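Local coordinates for regulatory protein RecX (PDB 3E3V) that probably modulates the activity of RecA, the bacterial recombinase, as a chain of tandem three-helix domains, at residues Ile56-Leu59 with Ile60-Leu64; Val38-Lys41 with Leu42-Leu45; Asp99-Ile102 with Ala103-Leu107; Leu13-Asp16 with Ile17-Tyr21. All coordinates share one frame; numbering follows the deposited sequence.

In the fold
This chain, a piece of the longer RecX protein, carries its three three-helix domains. The order is interaction 4, 2, 1 and then 3. The first three cluster at one end of the elongated, all-helical molecule: residues 13-21 open helix 14-29, residues 38-45 run out of helix 35-39, and residues 56-64 close helix 49-61. Their centres are 13 to 16 Å apart and each touches the other two, with Ile56 packing on Val38 and Leu42, Leu42 on Gly20, and Lys58 on Tyr21. Interaction 3, on helix 100-107, belongs to the second three-helix domain; its centre is about 20 Å from that of interaction 1, without touch, consistent with modules strung in series.

Interaction 1: residues Ile56-Leu59 with Ile60-Leu64; sequences INKL and IDLDL
Leu59 and Leu64 share one rotamer, each CG turned opposite its own carbonyl carbon (chi1 -64° in Leu59), and from these positions their branches meet across the end of helix 49-61. This is a Schellman motif, the classic C-terminal stop of a helix. The chain leaves the helix at Asp63, whose phi is positive (60°), and two backbone bonds fold it back into the last turn: Leu64 N gives a hydrogen bond of 2.7 Å to Leu59 O, and inside it Asp63 N gives one of 2.9 Å to Ile60 O. An aspartate can take this left-handed conformation, and its OD1 is bonded onward to Asn66. A leucine at each end of the outer bond provides the apolar contact that usually accompanies the motif, the two side chains crossing at about a right angle.

Up to the stop the helical bonds are regular. Ile60 N bonds to Ile56 O at 2.9 Å, and Leu62 N to Lys58 O at the same length. Ile60 directs CG1 away from its carbonyl carbon, which lays CG1 against Ile56 O at 3.1 Å and carries CD1 on to Ile56 CG2, 3.7 Å away. Branched aliphatic chains suit this pair because they fill the face near helix 35-39, on which both pack, while Leu59 packs on helix 14-29. On the exposed side, Lys58 CG lies 4.1 Å from Leu62 CD1, and Lys58 CD and CE keep the same distance. The apolar closure of the stop itself is made by Leu59 CD2 and Leu64 CD1, 3.7 Å apart.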
loop_
_atom_site.group_PDB
_atom_site.type_symbol
_atom_site.label_atom_id
_atom_site.label_comp_id
_atom_site.label_asym_id
_atom_site.label_seq_id
_atom_site.Cartn_x
_atom_site.Cartn_y
_atom_site.Cartn_z
ATOM N N ILE A 56 -20.762 -8.644 -6.583
ATOM C CA ILE A 56 -19.877 -7.543 -6.214
ATOM C C ILE A 56 -20.626 -6.280 -5.774
ATOM O O ILE A 56 -20.274 -5.671 -4.771
ATOM C CB ILE A 56 -18.921 -7.171 -7.382
ATOM C CG1 ILE A 56 -18.002 -8.355 -7.706
ATOM C CG2 ILE A 56 -18.093 -5.930 -7.018
ATOM C CD1 ILE A 56 -17.103 -8.783 -6.565
ATOM N N ASN A 57 -21.643 -5.878 -6.529
ATOM C CA ASN A 57 -22.416 -4.691 -6.180
ATOM C C ASN A 57 -23.117 -4.857 -4.842
ATOM O O ASN A 57 -23.201 -3.918 -4.049
ATOM C CB ASN A 57 -23.452 -4.386 -7.258
ATOM C CG ASN A 57 -22.823 -3.843 -8.518
ATOM O OD1 ASN A 57 -22.035 -2.899 -8.472
ATOM N ND2 ASN A 57 -23.163 -4.440 -9.655
ATOM N N LYS A 58 -23.641 -6.049 -4.606
ATOM C CA LYS A 58 -24.322 -6.341 -3.354
ATOM C C LYS A 58 -23.307 -6.232 -2.219
ATOM O O LYS A 58 -23.579 -5.614 -1.188
ATOM C CB LYS A 58 -24.924 -7.750 -3.397
ATOM C CG LYS A 58 -25.631 -8.180 -2.118
ATOM C CD LYS A 58 -26.657 -7.162 -1.678
ATOM C CE LYS A 58 -27.746 -7.823 -0.855
ATOM N NZ LYS A 58 -28.469 -8.850 -1.657
ATOM N N LEU A 59 -22.134 -6.832 -2.408
ATOM C CA LEU A 59 -21.093 -6.773 -1.387
ATOM C C LEU A 59 -20.656 -5.334 -1.128
ATOM O O LEU A 59 -20.371 -4.957 0.007
ATOM C CB LEU A 59 -19.887 -7.612 -1.804
ATOM C CG LEU A 59 -20.140 -9.112 -1.937
ATOM C CD1 LEU A 59 -18.843 -9.820 -2.347
ATOM C CD2 LEU A 59 -20.652 -9.664 -0.622
ATOM N N ILE A 60 -20.596 -4.524 -2.181
ATOM C CA ILE A 60 -20.209 -3.127 -2.015
ATOM C C ILE A 60 -21.290 -2.413 -1.215
ATOM O O ILE A 60 -21.001 -1.606 -0.333
ATOM C CB ILE A 60 -20.053 -2.425 -3.373
ATOM C CG1 ILE A 60 -18.862 -3.019 -4.132
ATOM C CG2 ILE A 60 -19.906 -0.921 -3.162
ATOM C CD1 ILE A 60 -18.770 -2.545 -5.571
ATOM N N ASP A 61 -22.544 -2.719 -1.533
ATOM C CA ASP A 61 -23.689 -2.115 -0.852
ATOM C C ASP A 61 -23.660 -2.430 0.647
ATOM O O ASP A 61 -23.929 -1.561 1.475
ATOM C CB ASP A 61 -24.989 -2.632 -1.470
ATOM C CG ASP A 61 -26.211 -1.944 -0.908
ATOM O OD1 ASP A 61 -26.260 -0.700 -0.976
ATOM O OD2 ASP A 61 -27.123 -2.647 -0.405
ATOM N N LEU A 62 -23.321 -3.674 0.981
ATOM C CA LEU A 62 -23.234 -4.118 2.368
ATOM C C LEU A 62 -21.908 -3.681 2.990
ATOM O O LEU A 62 -21.598 -4.015 4.138
ATOM C CB LEU A 62 -23.363 -5.641 2.429
ATOM C CG LEU A 62 -24.694 -6.207 1.923
ATOM C CD1 LEU A 62 -24.617 -7.725 1.785
ATOM C CD2 LEU A 62 -25.807 -5.801 2.898
ATOM N N ASP A 63 -21.127 -2.934 2.217
ATOM C CA ASP A 63 -19.832 -2.433 2.658
ATOM C C ASP A 63 -18.865 -3.562 3.019
ATOM O O ASP A 63 -18.003 -3.404 3.874
ATOM C CB ASP A 63 -20.015 -1.487 3.854
ATOM C CG ASP A 63 -18.759 -0.676 4.166
ATOM O OD1 ASP A 63 -18.146 -0.138 3.223
ATOM O OD2 ASP A 63 -18.392 -0.560 5.356
ATOM N N LEU A 64 -19.020 -4.705 2.361
ATOM C CA LEU A 64 -18.141 -5.842 2.592
ATOM C C LEU A 64 -16.939 -5.708 1.647
ATOM O O LEU A 64 -15.902 -6.349 1.828
ATOM C CB LEU A 64 -18.904 -7.143 2.347
ATOM C CG LEU A 64 -20.081 -7.327 3.313
ATOM C CD1 LEU A 64 -20.878 -8.565 2.941
ATOM C CD2 LEU A 64 -19.550 -7.425 4.731
#

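Interaction 2: residues Val38-Lys41 with Leu42-Leu45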
loop_
_atom_site.group_PDB
_atom_site.type_symbol
_atom_site.label_atom_id
_atom_site.label_comp_id
_atom_site.label_asym_id
_atom_site.label_seq_id
_atom_site.Cartn_x
_atom_site.Cartn_y
_atom_site.Cartn_z
ATOM N N VAL A 38 -11.638 -10.025 -5.196
ATOM C CA VAL A 38 -12.853 -10.823 -5.097
ATOM C C VAL A 38 -13.408 -10.999 -6.505
ATOM O O VAL A 38 -13.842 -12.079 -6.883
ATOM C CB VAL A 38 -13.927 -10.122 -4.222
ATOM C CG1 VAL A 38 -15.160 -11.008 -4.096
ATOM C CG2 VAL A 38 -13.368 -9.821 -2.848
ATOM N N GLU A 39 -13.368 -9.917 -7.273
ATOM C CA GLU A 39 -13.859 -9.884 -8.643
ATOM C C GLU A 39 -13.271 -11.018 -9.480
ATOM O O GLU A 39 -13.941 -11.555 -10.366
ATOM C CB GLU A 39 -13.524 -8.529 -9.256
ATOM C CG GLU A 39 -14.560 -8.012 -10.207
ATOM C CD GLU A 39 -14.501 -6.508 -10.340
ATOM O OE1 GLU A 39 -13.403 -5.966 -10.624
ATOM O OE2 GLU A 39 -15.557 -5.867 -10.162
ATOM N N ASP A 40 -12.016 -11.374 -9.226
ATOM C CA ASP A 40 -11.432 -12.493 -9.948
ATOM C C ASP A 40 -10.962 -13.587 -8.991
ATOM O O ASP A 40 -9.821 -14.043 -9.027
ATOM C CB ASP A 40 -10.313 -12.059 -10.927
ATOM C CG ASP A 40 -9.232 -11.222 -10.281
ATOM O OD1 ASP A 40 -8.669 -11.645 -9.250
ATOM O OD2 ASP A 40 -8.927 -10.139 -10.832
ATOM N N LYS A 41 -11.879 -13.972 -8.111
ATOM C CA LYS A 41 -11.685 -15.053 -7.154
ATOM C C LYS A 41 -12.964 -15.849 -7.357
ATOM O O LYS A 41 -13.051 -17.034 -7.019
ATOM C CB LYS A 41 -11.613 -14.541 -5.715
ATOM C CG LYS A 41 -11.863 -15.625 -4.663
ATOM C CD LYS A 41 -10.934 -16.830 -4.836
ATOM C CE LYS A 41 -11.273 -17.951 -3.844
ATOM N NZ LYS A 41 -10.452 -19.193 -4.037
ATOM N N LEU A 42 -13.956 -15.160 -7.922
ATOM C CA LEU A 42 -15.244 -15.755 -8.233
ATOM C C LEU A 42 -15.030 -16.485 -9.552
ATOM O O LEU A 42 -15.800 -17.372 -9.927
ATOM C CB LEU A 42 -16.315 -14.666 -8.392
ATOM C CG LEU A 42 -16.599 -13.793 -7.163
ATOM C CD1 LEU A 42 -17.611 -12.704 -7.511
ATOM C CD2 LEU A 42 -17.115 -14.662 -6.028
ATOM N N ARG A 43 -13.964 -16.099 -10.246
ATOM C CA ARG A 43 -13.601 -16.704 -11.519
ATOM C C ARG A 43 -12.837 -18.004 -11.265
ATOM O O ARG A 43 -12.747 -18.867 -12.142
ATOM C CB ARG A 43 -12.754 -15.723 -12.328
ATOM C CG ARG A 43 -13.560 -14.565 -12.896
ATOM C CD ARG A 43 -12.691 -13.357 -13.200
ATOM N NE ARG A 43 -13.424 -12.355 -13.970
ATOM C CZ ARG A 43 -13.096 -11.067 -14.033
ATOM N NH1 ARG A 43 -12.042 -10.610 -13.367
ATOM N NH2 ARG A 43 -13.825 -10.235 -14.767
ATOM N N SER A 44 -12.288 -18.131 -10.056
ATOM C CA SER A 44 -11.551 -19.328 -9.657
ATOM C C SER A 44 -12.564 -20.431 -9.397
ATOM O O SER A 44 -12.203 -21.569 -9.086
ATOM C CB SER A 44 -10.766 -19.079 -8.367
ATOM O OG SER A 44 -9.848 -18.014 -8.516
ATOM N N LEU A 45 -13.837 -20.074 -9.520
ATOM C CA LEU A 45 -14.924 -21.009 -9.287
ATOM C C LEU A 45 -15.838 -21.057 -10.508
ATOM O O LEU A 45 -16.939 -21.606 -10.459
ATOM C CB LEU A 45 -15.714 -20.561 -8.062
ATOM C CG LEU A 45 -14.877 -19.830 -7.007
ATOM C CD1 LEU A 45 -15.807 -19.203 -5.981
ATOM C CD2 LEU A 45 -13.893 -20.786 -6.348
#
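The extended side chain of Arg43 runs back past Asp40, the two crossing obliquely, and the guanidinium and carboxylate planes are nearly coplanar, 22° apart. The pair lies where helix 35-39 gives way to a loop, within the first three-helix domain, which belongs to the helix-turn-helix clan. Despite the matching planes, Arg43 NH1 is 4.0 Å from Asp40 OD2, beyond a salt bridge; the firm partner of Arg43 is Glu49, at the start of the next helix. What touches the guanidinium from within the turn is Asp40 CB at its edge, 3.3 Å from Arg43 NH1, while Glu39 O lies over one face of the guanidinium, 3.8 Å from Arg43 CZ. A long, flat, charged side chain suits this place because it can follow the backbone and still reach across to Glu49.

Leu42 is buried between the neighbouring helices, where it meets Ile52. Its CG, set opposite the carbonyl carbon (chi1 -62°), rests 3.3 Å from Val38 O. That oxygen takes two bonds from the same face of its plane: one of 3.0 Å from Lys41 N, and a longer one of 3.3 Å from Leu42 N, arriving almost in line with the carbonyl.

Interaction 3: residues Asp99-Ile102 with Ala103-Leu107; sequences DDNI and AEDAL
Glu104 leans back over Asp100, one turn earlier in helix 100-107. Its CB sits 3.3 Å from Asp100 O, the oxygen that also receives the hydrogen bond from Glu104 N at 2.9 Å. Next along the chain, CG comes closer still, 3.1 Å from Asp100 O, because chi1 (-72°) sends it opposite its own carbonyl carbon and back along the helix. The chain is extended beyond CG, so Glu104 CD passes Asp100 O at 3.4 Å, and Glu104 OE2 ends 3.2 Å from Asp100 O; both are acceptors, and no hydrogen bond joins them. Two acidic groups one turn apart would probably repel each other mildly, but Asp100 OD1 is engaged in a salt bridge with Lys90 of the neighbouring helix, which probably offsets part of that repulsion.

A second polar pair follows one residue on. Asn101 OD1 lies 3.5 Å from Asp105 OD2, the amide and carboxylate planes standing 80° apart. Oxygen faces oxygen, so this is a proximity and not a bond, probably tolerable on an exposed face.

The opposite demand is met by Ala103 and Ala106, which are buried. Their small methyl groups probably let the helix press close to its neighbours, Ala103 on Leu93 and Ala106 on Ala71 and Val75, and Ala106 CB lies 3.5 Å from Ile102 O. A short amphipathic helix of this kind, acidic and polar on the outside, with Ile102, Ala103, Ala106 and Leu107 against helices 67-81 and 86-94, is a component of the second three-helix domain of RecX.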
loop_
_atom_site.group_PDB
_atom_site.type_symbol
_atom_site.label_atom_id
_atom_site.label_comp_id
_atom_site.label_asym_id
_atom_site.label_seq_id
_atom_site.Cartn_x
_atom_site.Cartn_y
_atom_site.Cartn_z
ATOM N N ASP A 99 -7.503 1.475 -7.751
ATOM C CA ASP A 99 -7.454 2.560 -8.726
ATOM C C ASP A 99 -6.411 3.578 -8.296
ATOM O O ASP A 99 -6.233 3.819 -7.104
ATOM C CB ASP A 99 -8.821 3.248 -8.823
ATOM C CG ASP A 99 -9.933 2.295 -9.244
ATOM O OD1 ASP A 99 -9.856 1.747 -10.368
ATOM O OD2 ASP A 99 -10.884 2.093 -8.448
ATOM N N ASP A 100 -5.724 4.178 -9.265
ATOM C CA ASP A 100 -4.699 5.168 -8.961
ATOM C C ASP A 100 -5.294 6.274 -8.106
ATOM O O ASP A 100 -4.656 6.762 -7.167
ATOM C CB ASP A 100 -4.128 5.782 -10.243
ATOM C CG ASP A 100 -3.310 4.799 -11.054
ATOM O OD1 ASP A 100 -2.440 4.125 -10.464
ATOM O OD2 ASP A 100 -3.529 4.708 -12.284
ATOM N N ASN A 101 -6.519 6.664 -8.443
ATOM C CA ASN A 101 -7.217 7.721 -7.729
ATOM C C ASN A 101 -7.445 7.362 -6.261
ATOM O O ASN A 101 -7.264 8.192 -5.368
ATOM C CB ASN A 101 -8.552 8.006 -8.425
ATOM C CG ASN A 101 -9.304 9.155 -7.792
ATOM O OD1 ASN A 101 -9.900 9.009 -6.721
ATOM N ND2 ASN A 101 -9.273 10.313 -8.444
ATOM N N ILE A 102 -7.838 6.119 -6.012
ATOM C CA ILE A 102 -8.081 5.670 -4.649
ATOM C C ILE A 102 -6.783 5.565 -3.850
ATOM O O ILE A 102 -6.745 5.913 -2.673
ATOM C CB ILE A 102 -8.821 4.325 -4.650
ATOM C CG1 ILE A 102 -10.257 4.556 -5.133
ATOM C CG2 ILE A 102 -8.791 3.697 -3.259
ATOM C CD1 ILE A 102 -11.093 3.303 -5.223
ATOM N N ALA A 103 -5.721 5.089 -4.495
ATOM C CA ALA A 103 -4.421 4.967 -3.843
ATOM C C ALA A 103 -3.917 6.360 -3.444
ATOM O O ALA A 103 -3.473 6.582 -2.315
ATOM C CB ALA A 103 -3.422 4.296 -4.793
ATOM N N GLU A 104 -4.001 7.296 -4.384
ATOM C CA GLU A 104 -3.555 8.665 -4.159
ATOM C C GLU A 104 -4.293 9.340 -3.005
ATOM O O GLU A 104 -3.683 10.039 -2.202
ATOM C CB GLU A 104 -3.702 9.458 -5.459
ATOM C CG GLU A 104 -2.659 9.053 -6.492
ATOM C CD GLU A 104 -2.944 9.585 -7.887
ATOM O OE1 GLU A 104 -3.235 10.795 -8.025
ATOM O OE2 GLU A 104 -2.855 8.786 -8.852
ATOM N N ASP A 105 -5.601 9.131 -2.916
ATOM C CA ASP A 105 -6.369 9.707 -1.819
ATOM C C ASP A 105 -5.878 9.121 -0.505
ATOM O O ASP A 105 -5.674 9.831 0.478
ATOM C CB ASP A 105 -7.855 9.385 -1.956
ATOM C CG ASP A 105 -8.555 10.268 -2.963
ATOM O OD1 ASP A 105 -7.974 11.303 -3.368
ATOM O OD2 ASP A 105 -9.697 9.928 -3.339
ATOM N N ALA A 106 -5.697 7.808 -0.496
ATOM C CA ALA A 106 -5.254 7.118 0.692
ATOM C C ALA A 106 -3.863 7.540 1.150
ATOM O O ALA A 106 -3.605 7.663 2.355
ATOM C CB ALA A 106 -5.303 5.614 0.456
ATOM N N LEU A 107 -2.966 7.772 0.197
ATOM C CA LEU A 107 -1.597 8.149 0.527
ATOM C C LEU A 107 -1.490 9.503 1.196
ATOM O O LEU A 107 -0.465 9.841 1.787
ATOM C CB LEU A 107 -0.715 8.067 -0.728
ATOM C CG LEU A 107 -0.238 6.621 -0.961
ATOM C CD1 LEU A 107 0.302 6.425 -2.380
ATOM C CD2 LEU A 107 0.831 6.304 0.095
#

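Interaction 4: residues Leu13-Asp16 with Ile17-Tyr21; sequences LADD and ISKGY
The opening turns of helix 14-29, at the N-terminal end of the modelled chain, bring Asp15 and Lys19 together one turn apart. Their side chains lie side by side and point the same way. Lys19 CG rests 3.0 Å from Asp15 O, with Lys19 CD 4.1 Å from Asp15 OD2, so the contact is made by the aliphatic part of the lysine; Lys19 NZ stays 5.3 Å from Asp15 OD2. The backbone beneath is joined by a 3.0 Å bond from Lys19 N to Asp15 O, the donor standing 43° out of the carbonyl plane, and by another of equal length from Gly20 N to Asp16 O.

Asp15 has CG lodged between its backbone N and carbonyl carbon (chi1 69°), which turns OD1 back to accept a 2.9 Å hydrogen bond from Leu13 N. On another side of the helix Ile17 and Asp16 pack against Tyr51 of helix 49-61. Gly20 has no side chain, which probably lets Leu42 of the loop after helix 35-39 pack directly on its backbone.

Acidic residues suit a helix start, where their charge probably interacts favourably with the helix dipole. The lysine probably adds a weak electrostatic attraction to Asp15, short of a salt bridge.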
loop_
_atom_site.group_PDB
_atom_site.type_symbol
_atom_site.label_atom_id
_atom_site.label_comp_id
_atom_site.label_asym_id
_atom_site.label_seq_id
_atom_site.Cartn_x
_atom_site.Cartn_y
_atom_site.Cartn_z
ATOM N N LEU A 13 -27.917 -22.771 -12.061
ATOM C CA LEU A 13 -29.094 -21.853 -12.145
ATOM C C LEU A 13 -28.932 -20.763 -11.079
ATOM O O LEU A 13 -28.026 -19.925 -11.163
ATOM C CB LEU A 13 -30.393 -22.649 -11.911
ATOM C CG LEU A 13 -31.707 -22.239 -12.600
ATOM C CD1 LEU A 13 -32.798 -23.213 -12.183
ATOM C CD2 LEU A 13 -32.102 -20.820 -12.227
ATOM N N ALA A 14 -29.809 -20.784 -10.078
ATOM C CA ALA A 14 -29.767 -19.815 -8.988
ATOM C C ALA A 14 -28.794 -20.272 -7.905
ATOM O O ALA A 14 -28.501 -19.530 -6.969
ATOM C CB ALA A 14 -31.155 -19.640 -8.395
ATOM N N ASP A 15 -28.301 -21.498 -8.029
ATOM C CA ASP A 15 -27.357 -22.037 -7.059
ATOM C C ASP A 15 -25.969 -21.522 -7.408
ATOM O O ASP A 15 -25.012 -21.710 -6.657
ATOM C CB ASP A 15 -27.355 -23.562 -7.105
ATOM C CG ASP A 15 -26.764 -24.100 -8.389
ATOM O OD1 ASP A 15 -27.379 -23.903 -9.465
ATOM O OD2 ASP A 15 -25.677 -24.718 -8.328
ATOM N N ASP A 16 -25.876 -20.868 -8.560
ATOM C CA ASP A 16 -24.621 -20.313 -9.045
ATOM C C ASP A 16 -24.303 -19.061 -8.236
ATOM O O ASP A 16 -23.221 -18.922 -7.679
ATOM C CB ASP A 16 -24.755 -19.942 -10.523
ATOM C CG ASP A 16 -23.429 -19.970 -11.256
ATOM O OD1 ASP A 16 -23.338 -19.371 -12.353
ATOM O OD2 ASP A 16 -22.481 -20.604 -10.742
ATOM N N ILE A 17 -25.264 -18.147 -8.188
ATOM C CA ILE A 17 -25.114 -16.902 -7.452
ATOM C C ILE A 17 -24.910 -17.220 -5.967
ATOM O O ILE A 17 -24.202 -16.510 -5.250
ATOM C CB ILE A 17 -26.374 -16.021 -7.648
ATOM C CG1 ILE A 17 -26.600 -15.792 -9.146
ATOM C CG2 ILE A 17 -26.212 -14.693 -6.940
ATOM C CD1 ILE A 17 -27.892 -15.078 -9.487
ATOM N N SER A 18 -25.520 -18.312 -5.523
ATOM C CA SER A 18 -25.423 -18.748 -4.140
ATOM C C SER A 18 -24.011 -19.196 -3.797
ATOM O O SER A 18 -23.446 -18.789 -2.781
ATOM C CB SER A 18 -26.402 -19.894 -3.891
ATOM O OG SER A 18 -26.223 -20.432 -2.598
ATOM N N LYS A 19 -23.446 -20.058 -4.635
ATOM C CA LYS A 19 -22.088 -20.533 -4.398
ATOM C C LYS A 19 -21.141 -19.334 -4.454
ATOM O O LYS A 19 -20.128 -19.296 -3.760
ATOM C CB LYS A 19 -21.686 -21.573 -5.453
ATOM C CG LYS A 19 -22.559 -22.830 -5.456
ATOM C CD LYS A 19 -22.113 -23.832 -6.519
ATOM C CE LYS A 19 -21.084 -24.814 -5.974
ATOM N NZ LYS A 19 -21.681 -25.695 -4.921
ATOM N N GLY A 20 -21.490 -18.358 -5.288
ATOM C CA GLY A 20 -20.679 -17.164 -5.425
ATOM C C GLY A 20 -20.667 -16.327 -4.159
ATOM O O GLY A 20 -19.609 -15.861 -3.735
ATOM N N TYR A 21 -21.836 -16.128 -3.555
ATOM C CA TYR A 21 -21.935 -15.352 -2.320
ATOM C C TYR A 21 -21.241 -16.055 -1.165
ATOM O O TYR A 21 -20.676 -15.402 -0.287
ATOM C CB TYR A 21 -23.401 -15.103 -1.936
ATOM C CG TYR A 21 -24.024 -13.890 -2.603
ATOM C CD1 TYR A 21 -23.487 -12.620 -2.417
ATOM C CD2 TYR A 21 -25.153 -14.015 -3.416
ATOM C CE1 TYR A 21 -24.054 -11.511 -3.016
ATOM C CE2 TYR A 21 -25.726 -12.906 -4.021
ATOM C CZ TYR A 21 -25.172 -11.655 -3.814
ATOM O OH TYR A 21 -25.743 -10.536 -4.389
#